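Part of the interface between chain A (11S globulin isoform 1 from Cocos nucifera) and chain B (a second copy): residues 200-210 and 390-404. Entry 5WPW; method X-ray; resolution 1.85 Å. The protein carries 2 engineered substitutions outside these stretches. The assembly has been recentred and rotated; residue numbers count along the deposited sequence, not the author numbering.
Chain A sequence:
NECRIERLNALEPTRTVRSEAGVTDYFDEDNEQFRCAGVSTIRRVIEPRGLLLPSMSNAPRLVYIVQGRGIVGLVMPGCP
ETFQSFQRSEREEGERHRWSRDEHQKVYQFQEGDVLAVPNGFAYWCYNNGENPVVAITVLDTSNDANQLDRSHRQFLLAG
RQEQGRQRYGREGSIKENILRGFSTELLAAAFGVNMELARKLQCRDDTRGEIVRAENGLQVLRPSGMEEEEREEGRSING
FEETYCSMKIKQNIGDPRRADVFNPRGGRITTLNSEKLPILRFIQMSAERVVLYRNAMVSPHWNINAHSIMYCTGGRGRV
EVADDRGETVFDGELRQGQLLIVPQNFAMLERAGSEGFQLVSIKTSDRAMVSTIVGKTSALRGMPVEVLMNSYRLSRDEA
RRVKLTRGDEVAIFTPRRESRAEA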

ATOM      1  N   ARG A 200       2.632  28.215  38.579  1.00 43.40           N
ATOM      2  CA  ARG A 200       3.669  29.205  38.291  1.00 46.68           C
ATOM      3  C   ARG A 200       5.029  28.560  38.113  1.00 43.81           C
ATOM      4  O   ARG A 200       5.822  29.007  37.272  1.00 46.89           O
ATOM      5  CB  ARG A 200       3.768  30.257  39.401  1.00 48.92           C
ATOM      6  CG  ARG A 200       2.751  31.362  39.373  1.00 50.02           C
ATOM      7  CD  ARG A 200       2.484  31.918  37.974  1.00 55.75           C
ATOM      8  NE  ARG A 200       3.630  32.348  37.167  1.00 62.36           N
ATOM      9  CZ  ARG A 200       3.483  33.012  36.018  1.00 63.81           C
ATOM     10  NH1 ARG A 200       2.267  33.278  35.571  1.00 61.10           N
ATOM     11  NH2 ARG A 200       4.523  33.370  35.287  1.00 67.24           N
ATOM     12  N   LYS A 201       5.345  27.556  38.939  1.00 39.27           N
ATOM     13  CA  LYS A 201       6.643  26.898  38.819  1.00 42.94           C
ATOM     14  C   LYS A 201       6.758  26.120  37.509  1.00 39.67           C
ATOM     15  O   LYS A 201       7.859  25.993  36.955  1.00 42.85           O
ATOM     16  CB  LYS A 201       6.901  25.977  40.017  1.00 44.36           C
ATOM     17  CG  LYS A 201       6.976  26.713  41.375  1.00 47.58           C
ATOM     18  CD  LYS A 201       7.026  25.748  42.578  1.00 49.04           C
ATOM     19  CE  LYS A 201       8.396  25.078  42.743  1.00 55.09           C
ATOM     20  NZ  LYS A 201       9.510  26.030  43.045  1.00 53.37           N
ATOM     21  N   LEU A 202       5.651  25.599  36.991  1.00 41.97           N
ATOM     22  CA  LEU A 202       5.722  24.920  35.703  1.00 39.47           C
ATOM     23  C   LEU A 202       6.130  25.876  34.594  1.00 42.53           C
ATOM     24  O   LEU A 202       6.770  25.455  33.626  1.00 38.49           O
ATOM     25  CB  LEU A 202       4.387  24.260  35.373  1.00 38.21           C
ATOM     26  CG  LEU A 202       4.154  22.980  36.165  1.00 41.30           C
ATOM     27  CD1 LEU A 202       2.730  22.538  35.980  1.00 42.53           C
ATOM     28  CD2 LEU A 202       5.129  21.870  35.764  1.00 35.91           C
ATOM     29  N   GLN A 203       5.799  27.162  34.726  1.00 38.52           N
ATOM     30  CA  GLN A 203       6.124  28.151  33.711  1.00 42.49           C
ATOM     31  C   GLN A 203       7.596  28.552  33.705  1.00 45.81           C
ATOM     32  O   GLN A 203       8.018  29.265  32.785  1.00 44.34           O
ATOM     33  CB  GLN A 203       5.225  29.375  33.883  1.00 44.91           C
ATOM     34  CG  GLN A 203       3.796  29.098  33.435  1.00 45.68           C
ATOM     35  CD  GLN A 203       2.842  30.238  33.699  1.00 47.65           C
ATOM     36  OE1 GLN A 203       2.675  30.666  34.832  1.00 50.74           O
ATOM     37  NE2 GLN A 203       2.185  30.711  32.658  1.00 39.86           N
ATOM     38  N   CYS A 204       8.380  28.103  34.691  1.00 43.88           N
ATOM     39  CA  CYS A 204       9.848  28.166  34.651  1.00 44.87           C
ATOM     40  C   CYS A 204      10.354  29.594  34.437  1.00 46.04           C
ATOM     41  O   CYS A 204      11.303  29.825  33.685  1.00 41.56           O
ATOM     42  CB  CYS A 204      10.412  27.227  33.573  1.00 43.96           C
ATOM     43  SG  CYS A 204      10.237  25.458  33.926  1.00 47.95           S
ATOM     44  N   ARG A 205       9.734  30.550  35.133  1.00 47.10           N
ATOM     45  CA  ARG A 205       9.960  31.972  34.867  1.00 48.23           C
ATOM     46  C   ARG A 205      11.435  32.351  34.895  1.00 47.07           C
ATOM     47  O   ARG A 205      11.950  32.953  33.947  1.00 50.74           O
ATOM     48  CB  ARG A 205       9.216  32.809  35.889  1.00 57.80           C
ATOM     49  CG  ARG A 205       7.747  32.847  35.701  1.00 58.58           C
ATOM     50  CD  ARG A 205       7.201  33.948  36.582  1.00 69.34           C
ATOM     51  NE  ARG A 205       7.474  35.286  36.066  1.00 72.40           N
ATOM     52  CZ  ARG A 205       7.442  36.385  36.813  1.00 72.39           C
ATOM     53  NH1 ARG A 205       7.130  36.299  38.098  1.00 74.42           N
ATOM     54  NH2 ARG A 205       7.704  37.570  36.279  1.00 73.77           N
ATOM     55  N   ASP A 206      12.124  32.062  35.997  1.00 48.23           N
ATOM     56  CA  ASP A 206      13.441  32.640  36.248  1.00 52.81           C
ATOM     57  C   ASP A 206      14.566  31.619  36.100  1.00 52.14           C
ATOM     58  O   ASP A 206      15.641  31.785  36.678  1.00 51.36           O
ATOM     59  CB  ASP A 206      13.474  33.281  37.635  1.00 55.40           C
ATOM     60  CG  ASP A 206      12.779  32.429  38.684  1.00 59.18           C
ATOM     61  OD1 ASP A 206      12.989  31.196  38.677  1.00 61.29           O
ATOM     62  OD2 ASP A 206      12.021  32.989  39.508  1.00 60.49           O
ATOM     63  N   ASP A 207      14.331  30.564  35.327  1.00 50.17           N
ATOM     64  CA  ASP A 207      15.354  29.550  35.099  1.00 50.15           C
ATOM     65  C   ASP A 207      16.525  30.141  34.319  1.00 49.15           C
ATOM     66  O   ASP A 207      16.342  30.893  33.358  1.00 52.17           O
ATOM     67  CB  ASP A 207      14.741  28.357  34.348  1.00 49.45           C
ATOM     68  CG  ASP A 207      15.567  27.083  34.481  1.00 50.11           C
ATOM     69  OD1 ASP A 207      16.780  27.179  34.778  1.00 45.53           O
ATOM     70  OD2 ASP A 207      15.001  25.981  34.265  1.00 48.55           O
ATOM     71  N   THR A 208      17.745  29.808  34.743  1.00 52.19           N
ATOM     72  CA  THR A 208      18.949  30.255  34.050  1.00 47.95           C
ATOM     73  C   THR A 208      19.772  29.093  33.509  1.00 46.63           C
ATOM     74  O   THR A 208      20.874  29.314  32.995  1.00 49.75           O
ATOM     75  CB  THR A 208      19.810  31.134  34.972  1.00 45.70           C
ATOM     76  OG1 THR A 208      20.836  31.766  34.198  1.00 55.59           O
ATOM     77  CG2 THR A 208      20.478  30.308  36.054  1.00 46.00           C
ATOM     78  N   ARG A 209      19.265  27.864  33.591  1.00 44.44           N
ATOM     79  CA  ARG A 209      20.056  26.703  33.207  1.00 44.06           C
ATOM     80  C   ARG A 209      20.095  26.457  31.699  1.00 44.18           C
ATOM     81  O   ARG A 209      21.036  25.817  31.218  1.00 44.66           O
ATOM     82  CB  ARG A 209      19.521  25.456  33.911  1.00 44.46           C
ATOM     83  CG  ARG A 209      19.386  25.594  35.425  1.00 46.82           C
ATOM     84  CD  ARG A 209      18.688  24.379  36.036  1.00 43.49           C
ATOM     85  NE  ARG A 209      17.283  24.292  35.637  1.00 42.12           N
ATOM     86  CZ  ARG A 209      16.546  23.194  35.763  1.00 37.71           C
ATOM     87  NH1 ARG A 209      17.082  22.097  36.279  1.00 35.74           N
ATOM     88  NH2 ARG A 209      15.272  23.189  35.378  1.00 37.83           N
ATOM     89  N   GLY A 210      19.119  26.940  30.937  1.00 40.59           N
ATOM     90  CA  GLY A 210      19.078  26.554  29.530  1.00 44.92           C
ATOM     91  C   GLY A 210      18.407  25.200  29.343  1.00 41.54           C
ATOM     92  O   GLY A 210      17.716  24.693  30.241  1.00 41.04           O
TER
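Chain B 390-404: MNSYRLSRDEARRVK

The contact between these two copies of the coconut 11S globulin is a mixed one, in which an apolar patch centred on Leu202(A) adjoins a polar cluster of arginines, aspartates and carbonyl oxygens, and it illustrates how the place where a helix ends can serve as a docking site. Chain B supplies a helix–loop–helix corner. One helix runs through Tyr393(B); Arg394(B) then leaves helical geometry with positive phi (54/58), Leu395(B) is extended (-119/155), and a second helix begins at Arg397(B). Ser396(B) caps this second helix, its OG accepting from Glu399(B) N at 2.9 Å, while Ser396(B) N returns a bond to Glu399(B) OE1 at 3.0 Å. Chain A answers with the last part of a helix, a positive-phi residue of its own, Cys204(A) (56/43), and a type I turn from Cys204(A) to Asp207(A).

The closest CA atoms are those of Leu202(A) and Tyr393(B), 5.7 Å apart. Although the CA-to-CB bond of Leu202(A) points sideways, the end of the side chain reaches chain B: CD2 lies over one face of the Tyr393(B) ring, 3.3 Å from its centroid and 7° off the normal, a CH-pi contact. The other methyl, Leu202(A) CD1, packs at 3.5 Å against Val403(B) CG2, so the leucine touches both helices of the corner. Beside it, Cys204(A) SG approaches Tyr393(B) CD1 at 3.6 Å, oblique to the ring. Lys201(A) lays its aliphatic chain along the corner, with CE 3.6 Å from Leu395(B) CD2 and CD 3.4 Å from Glu399(B) OE2. A water donates to Lys201(A) O at 2.8 Å and to Tyr393(B) O at 2.4 Å, joining two carbonyls that could not bond to each other directly.

The polar cluster takes up the end of the first helix, where carbonyls are left free by the change in backbone course. Arg209(A) donates to Asn391(B) O from NH1 at 2.8 Å and from NH2 at 3.0 Å. Its guanidinium is held by Asp207(A), with NH2 bonded to OD2 at 3.0 Å and NE to OD1 at 3.1 Å. The CA-to-CB bond of Arg394(B) points toward chain A, and Arg394(B) NH1 forms a salt bridge with Asp206(A) OD1 at 2.8 Å, near the guanidinium plane. Asp207(A) OD2 lies 4.0 Å from Arg394(B) NE, well out of that plane, and contributes charge alone. The same aspartate thus stands near two arginines, offsetting the approach of Arg209(A) NH2 to Arg394(B) NE at 4.3 Å.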

ATOM      1  N   MET B 390      10.905  16.379  37.819  1.00 28.81           N
ATOM      2  CA  MET B 390      11.549  17.084  38.928  1.00 31.73           C
ATOM      3  C   MET B 390      12.645  17.995  38.408  1.00 30.73           C
ATOM      4  O   MET B 390      12.567  19.220  38.545  1.00 32.88           O
ATOM      5  CB  MET B 390      12.099  16.084  39.942  1.00 30.15           C
ATOM      6  CG  MET B 390      10.992  15.461  40.791  1.00 36.60           C
ATOM      7  SD  MET B 390      11.534  14.052  41.768  1.00 35.95           S
ATOM      8  CE  MET B 390      12.692  14.872  42.897  1.00 36.48           C
ATOM      9  N   ASN B 391      13.630  17.416  37.705  1.00 33.52           N
ATOM     10  CA  ASN B 391      14.757  18.210  37.233  1.00 31.05           C
ATOM     11  C   ASN B 391      14.351  19.238  36.188  1.00 32.86           C
ATOM     12  O   ASN B 391      14.980  20.299  36.110  1.00 34.65           O
ATOM     13  CB  ASN B 391      15.860  17.285  36.701  1.00 36.29           C
ATOM     14  CG  ASN B 391      16.597  16.530  37.827  1.00 38.22           C
ATOM     15  OD1 ASN B 391      17.475  17.087  38.484  1.00 40.23           O
ATOM     16  ND2 ASN B 391      16.252  15.253  38.028  1.00 33.46           N
ATOM     17  N   SER B 392      13.284  18.969  35.400  1.00 35.10           N
ATOM     18  CA  SER B 392      12.874  19.889  34.336  1.00 33.04           C
ATOM     19  C   SER B 392      12.274  21.174  34.890  1.00 35.28           C
ATOM     20  O   SER B 392      12.543  22.270  34.377  1.00 35.34           O
ATOM     21  CB  SER B 392      11.845  19.219  33.408  1.00 27.83           C
ATOM     22  OG  SER B 392      12.383  18.048  32.786  1.00 29.63           O
ATOM     23  N   TYR B 393      11.392  21.055  35.874  1.00 34.31           N
ATOM     24  CA  TYR B 393      10.689  22.197  36.431  1.00 33.72           C
ATOM     25  C   TYR B 393      11.251  22.635  37.781  1.00 37.92           C
ATOM     26  O   TYR B 393      10.689  23.540  38.395  1.00 36.33           O
ATOM     27  CB  TYR B 393       9.195  21.866  36.572  1.00 32.25           C
ATOM     28  CG  TYR B 393       8.512  21.532  35.260  1.00 36.88           C
ATOM     29  CD1 TYR B 393       8.263  22.512  34.319  1.00 32.53           C
ATOM     30  CD2 TYR B 393       8.125  20.228  34.970  1.00 35.07           C
ATOM     31  CE1 TYR B 393       7.624  22.203  33.118  1.00 35.76           C
ATOM     32  CE2 TYR B 393       7.505  19.913  33.791  1.00 36.98           C
ATOM     33  CZ  TYR B 393       7.262  20.892  32.863  1.00 34.90           C
ATOM     34  OH  TYR B 393       6.643  20.544  31.676  1.00 37.43           O
ATOM     35  N   ARG B 394      12.331  22.010  38.254  1.00 38.99           N
ATOM     36  CA  ARG B 394      12.896  22.276  39.578  1.00 32.94           C
ATOM     37  C   ARG B 394      11.818  22.113  40.653  1.00 38.24           C
ATOM     38  O   ARG B 394      11.520  23.028  41.417  1.00 42.96           O
ATOM     39  CB  ARG B 394      13.530  23.670  39.628  1.00 38.87           C
ATOM     40  CG  ARG B 394      14.586  23.916  38.562  1.00 39.63           C
ATOM     41  CD  ARG B 394      15.221  25.277  38.716  1.00 43.56           C
ATOM     42  NE  ARG B 394      14.373  26.334  38.173  1.00 51.65           N
ATOM     43  CZ  ARG B 394      14.306  27.566  38.670  1.00 52.76           C
ATOM     44  NH1 ARG B 394      13.508  28.470  38.113  1.00 53.85           N
ATOM     45  NH2 ARG B 394      15.031  27.894  39.731  1.00 58.07           N
ATOM     46  N   LEU B 395      11.230  20.914  40.684  1.00 36.89           N
ATOM     47  CA  LEU B 395      10.105  20.567  41.536  1.00 36.44           C
ATOM     48  C   LEU B 395      10.492  19.440  42.476  1.00 35.13           C
ATOM     49  O   LEU B 395      11.390  18.642  42.196  1.00 38.26           O
ATOM     50  CB  LEU B 395       8.875  20.108  40.729  1.00 35.77           C
ATOM     51  CG  LEU B 395       8.192  21.033  39.736  1.00 40.09           C
ATOM     52  CD1 LEU B 395       6.807  20.515  39.334  1.00 37.56           C
ATOM     53  CD2 LEU B 395       8.105  22.427  40.299  1.00 42.15           C
ATOM     54  N   SER B 396       9.793  19.392  43.607  1.00 35.02           N
ATOM     55  CA  SER B 396       9.892  18.263  44.510  1.00 36.01           C
ATOM     56  C   SER B 396       9.234  17.047  43.877  1.00 36.11           C
ATOM     57  O   SER B 396       8.430  17.167  42.958  1.00 35.14           O
ATOM     58  CB  SER B 396       9.208  18.587  45.839  1.00 32.71           C
ATOM     59  OG  SER B 396       7.795  18.528  45.682  1.00 33.79           O
ATOM     60  N   ARG B 397       9.559  15.861  44.404  1.00 32.83           N
ATOM     61  CA  ARG B 397       8.847  14.656  43.982  1.00 36.49           C
ATOM     62  C   ARG B 397       7.337  14.789  44.194  1.00 39.90           C
ATOM     63  O   ARG B 397       6.549  14.383  43.331  1.00 32.34           O
ATOM     64  CB  ARG B 397       9.414  13.432  44.714  1.00 33.80           C
ATOM     65  CG  ARG B 397       8.792  12.106  44.336  1.00 36.83           C
ATOM     66  CD  ARG B 397       9.576  10.933  44.902  1.00 41.64           C
ATOM     67  NE  ARG B 397      10.768  10.624  44.124  1.00 45.01           N
ATOM     68  CZ  ARG B 397      11.977  11.110  44.387  1.00 49.28           C
ATOM     69  NH1 ARG B 397      13.018  10.767  43.629  1.00 39.89           N
ATOM     70  NH2 ARG B 397      12.149  11.929  45.419  1.00 55.19           N
ATOM     71  N   ASP B 398       6.908  15.366  45.329  1.00 38.35           N
ATOM     72  CA  ASP B 398       5.477  15.559  45.566  1.00 36.80           C
ATOM     73  C   ASP B 398       4.854  16.468  44.509  1.00 34.13           C
ATOM     74  O   ASP B 398       3.792  16.162  43.961  1.00 38.11           O
ATOM     75  CB  ASP B 398       5.235  16.135  46.969  1.00 36.23           C
ATOM     76  CG  ASP B 398       3.741  16.310  47.291  1.00 41.06           C
ATOM     77  OD1 ASP B 398       3.010  15.299  47.341  1.00 37.38           O
ATOM     78  OD2 ASP B 398       3.295  17.460  47.498  1.00 45.17           O
ATOM     79  N   GLU B 399       5.481  17.616  44.251  1.00 33.98           N
ATOM     80  CA  GLU B 399       4.984  18.536  43.237  1.00 35.07           C
ATOM     81  C   GLU B 399       4.946  17.854  41.866  1.00 37.20           C
ATOM     82  O   GLU B 399       3.943  17.937  41.144  1.00 31.09           O
ATOM     83  CB  GLU B 399       5.872  19.789  43.196  1.00 37.83           C
ATOM     84  CG  GLU B 399       5.882  20.665  44.474  1.00 38.25           C
ATOM     85  CD  GLU B 399       6.767  21.922  44.344  1.00 44.21           C
ATOM     86  OE1 GLU B 399       7.992  21.789  44.117  1.00 42.88           O
ATOM     87  OE2 GLU B 399       6.236  23.050  44.470  1.00 43.69           O
ATOM     88  N   ALA B 400       6.028  17.154  41.506  1.00 34.50           N
ATOM     89  CA  ALA B 400       6.059  16.367  40.268  1.00 36.72           C
ATOM     90  C   ALA B 400       4.871  15.413  40.178  1.00 39.91           C
ATOM     91  O   ALA B 400       4.168  15.369  39.159  1.00 37.01           O
ATOM     92  CB  ALA B 400       7.370  15.583  40.175  1.00 31.52           C
ATOM     93  N   ARG B 401       4.618  14.645  41.246  1.00 35.23           N
ATOM     94  CA  ARG B 401       3.509  13.695  41.196  1.00 32.01           C
ATOM     95  C   ARG B 401       2.160  14.398  41.149  1.00 36.05           C
ATOM     96  O   ARG B 401       1.191  13.839  40.619  1.00 37.48           O
ATOM     97  CB  ARG B 401       3.570  12.733  42.384  1.00 38.10           C
ATOM     98  CG  ARG B 401       4.540  11.580  42.174  1.00 39.52           C
ATOM     99  CD  ARG B 401       4.666  10.692  43.416  1.00 43.40           C
ATOM    100  NE  ARG B 401       3.556   9.745  43.558  1.00 48.60           N
ATOM    101  CZ  ARG B 401       3.380   8.670  42.790  1.00 50.11           C
ATOM    102  NH1 ARG B 401       2.349   7.867  43.000  1.00 47.34           N
ATOM    103  NH2 ARG B 401       4.235   8.392  41.812  1.00 52.08           N
ATOM    104  N   ARG B 402       2.061  15.609  41.697  1.00 37.95           N
ATOM    105  CA  ARG B 402       0.796  16.330  41.592  1.00 35.53           C
ATOM    106  C   ARG B 402       0.577  16.824  40.169  1.00 34.77           C
ATOM    107  O   ARG B 402      -0.541  16.766  39.647  1.00 37.43           O
ATOM    108  CB  ARG B 402       0.764  17.494  42.579  1.00 36.93           C
ATOM    109  CG  ARG B 402       0.250  17.101  43.956  1.00 37.27           C
ATOM    110  CD  ARG B 402       1.046  17.774  45.058  1.00 41.63           C
ATOM    111  NE  ARG B 402       0.838  19.216  45.102  1.00 44.18           N
ATOM    112  CZ  ARG B 402       1.727  20.077  45.587  1.00 45.95           C
ATOM    113  NH1 ARG B 402       2.888  19.635  46.076  1.00 48.19           N
ATOM    114  NH2 ARG B 402       1.464  21.377  45.583  1.00 48.43           N
ATOM    115  N   VAL B 403       1.637  17.310  39.526  1.00 40.40           N
ATOM    116  CA  VAL B 403       1.524  17.734  38.136  1.00 37.47           C
ATOM    117  C   VAL B 403       1.150  16.547  37.254  1.00 40.77           C
ATOM    118  O   VAL B 403       0.351  16.672  36.314  1.00 38.49           O
ATOM    119  CB  VAL B 403       2.836  18.398  37.684  1.00 37.94           C
ATOM    120  CG1 VAL B 403       2.980  18.365  36.170  1.00 33.33           C
ATOM    121  CG2 VAL B 403       2.929  19.822  38.208  1.00 37.53           C
ATOM    122  N   LYS B 404       1.682  15.368  37.576  1.00 36.04           N
ATOM    123  CA  LYS B 404       1.562  14.193  36.725  1.00 39.83           C
ATOM    124  C   LYS B 404       0.278  13.402  36.969  1.00 39.56           C
ATOM    125  O   LYS B 404      -0.348  12.921  36.014  1.00 39.17           O
ATOM    126  CB  LYS B 404       2.801  13.319  36.927  1.00 40.03           C
ATOM    127  CG  LYS B 404       2.773  11.965  36.303  1.00 41.04           C
ATOM    128  CD  LYS B 404       4.213  11.471  36.156  1.00 34.31           C
ATOM    129  CE  LYS B 404       4.258  10.018  35.756  1.00 37.76           C
ATOM    130  NZ  LYS B 404       5.670   9.567  35.635  1.00 33.15           N
TER
HETATM  131  O   HOH W   1      10.444  25.904  37.889  1.00 43.95           O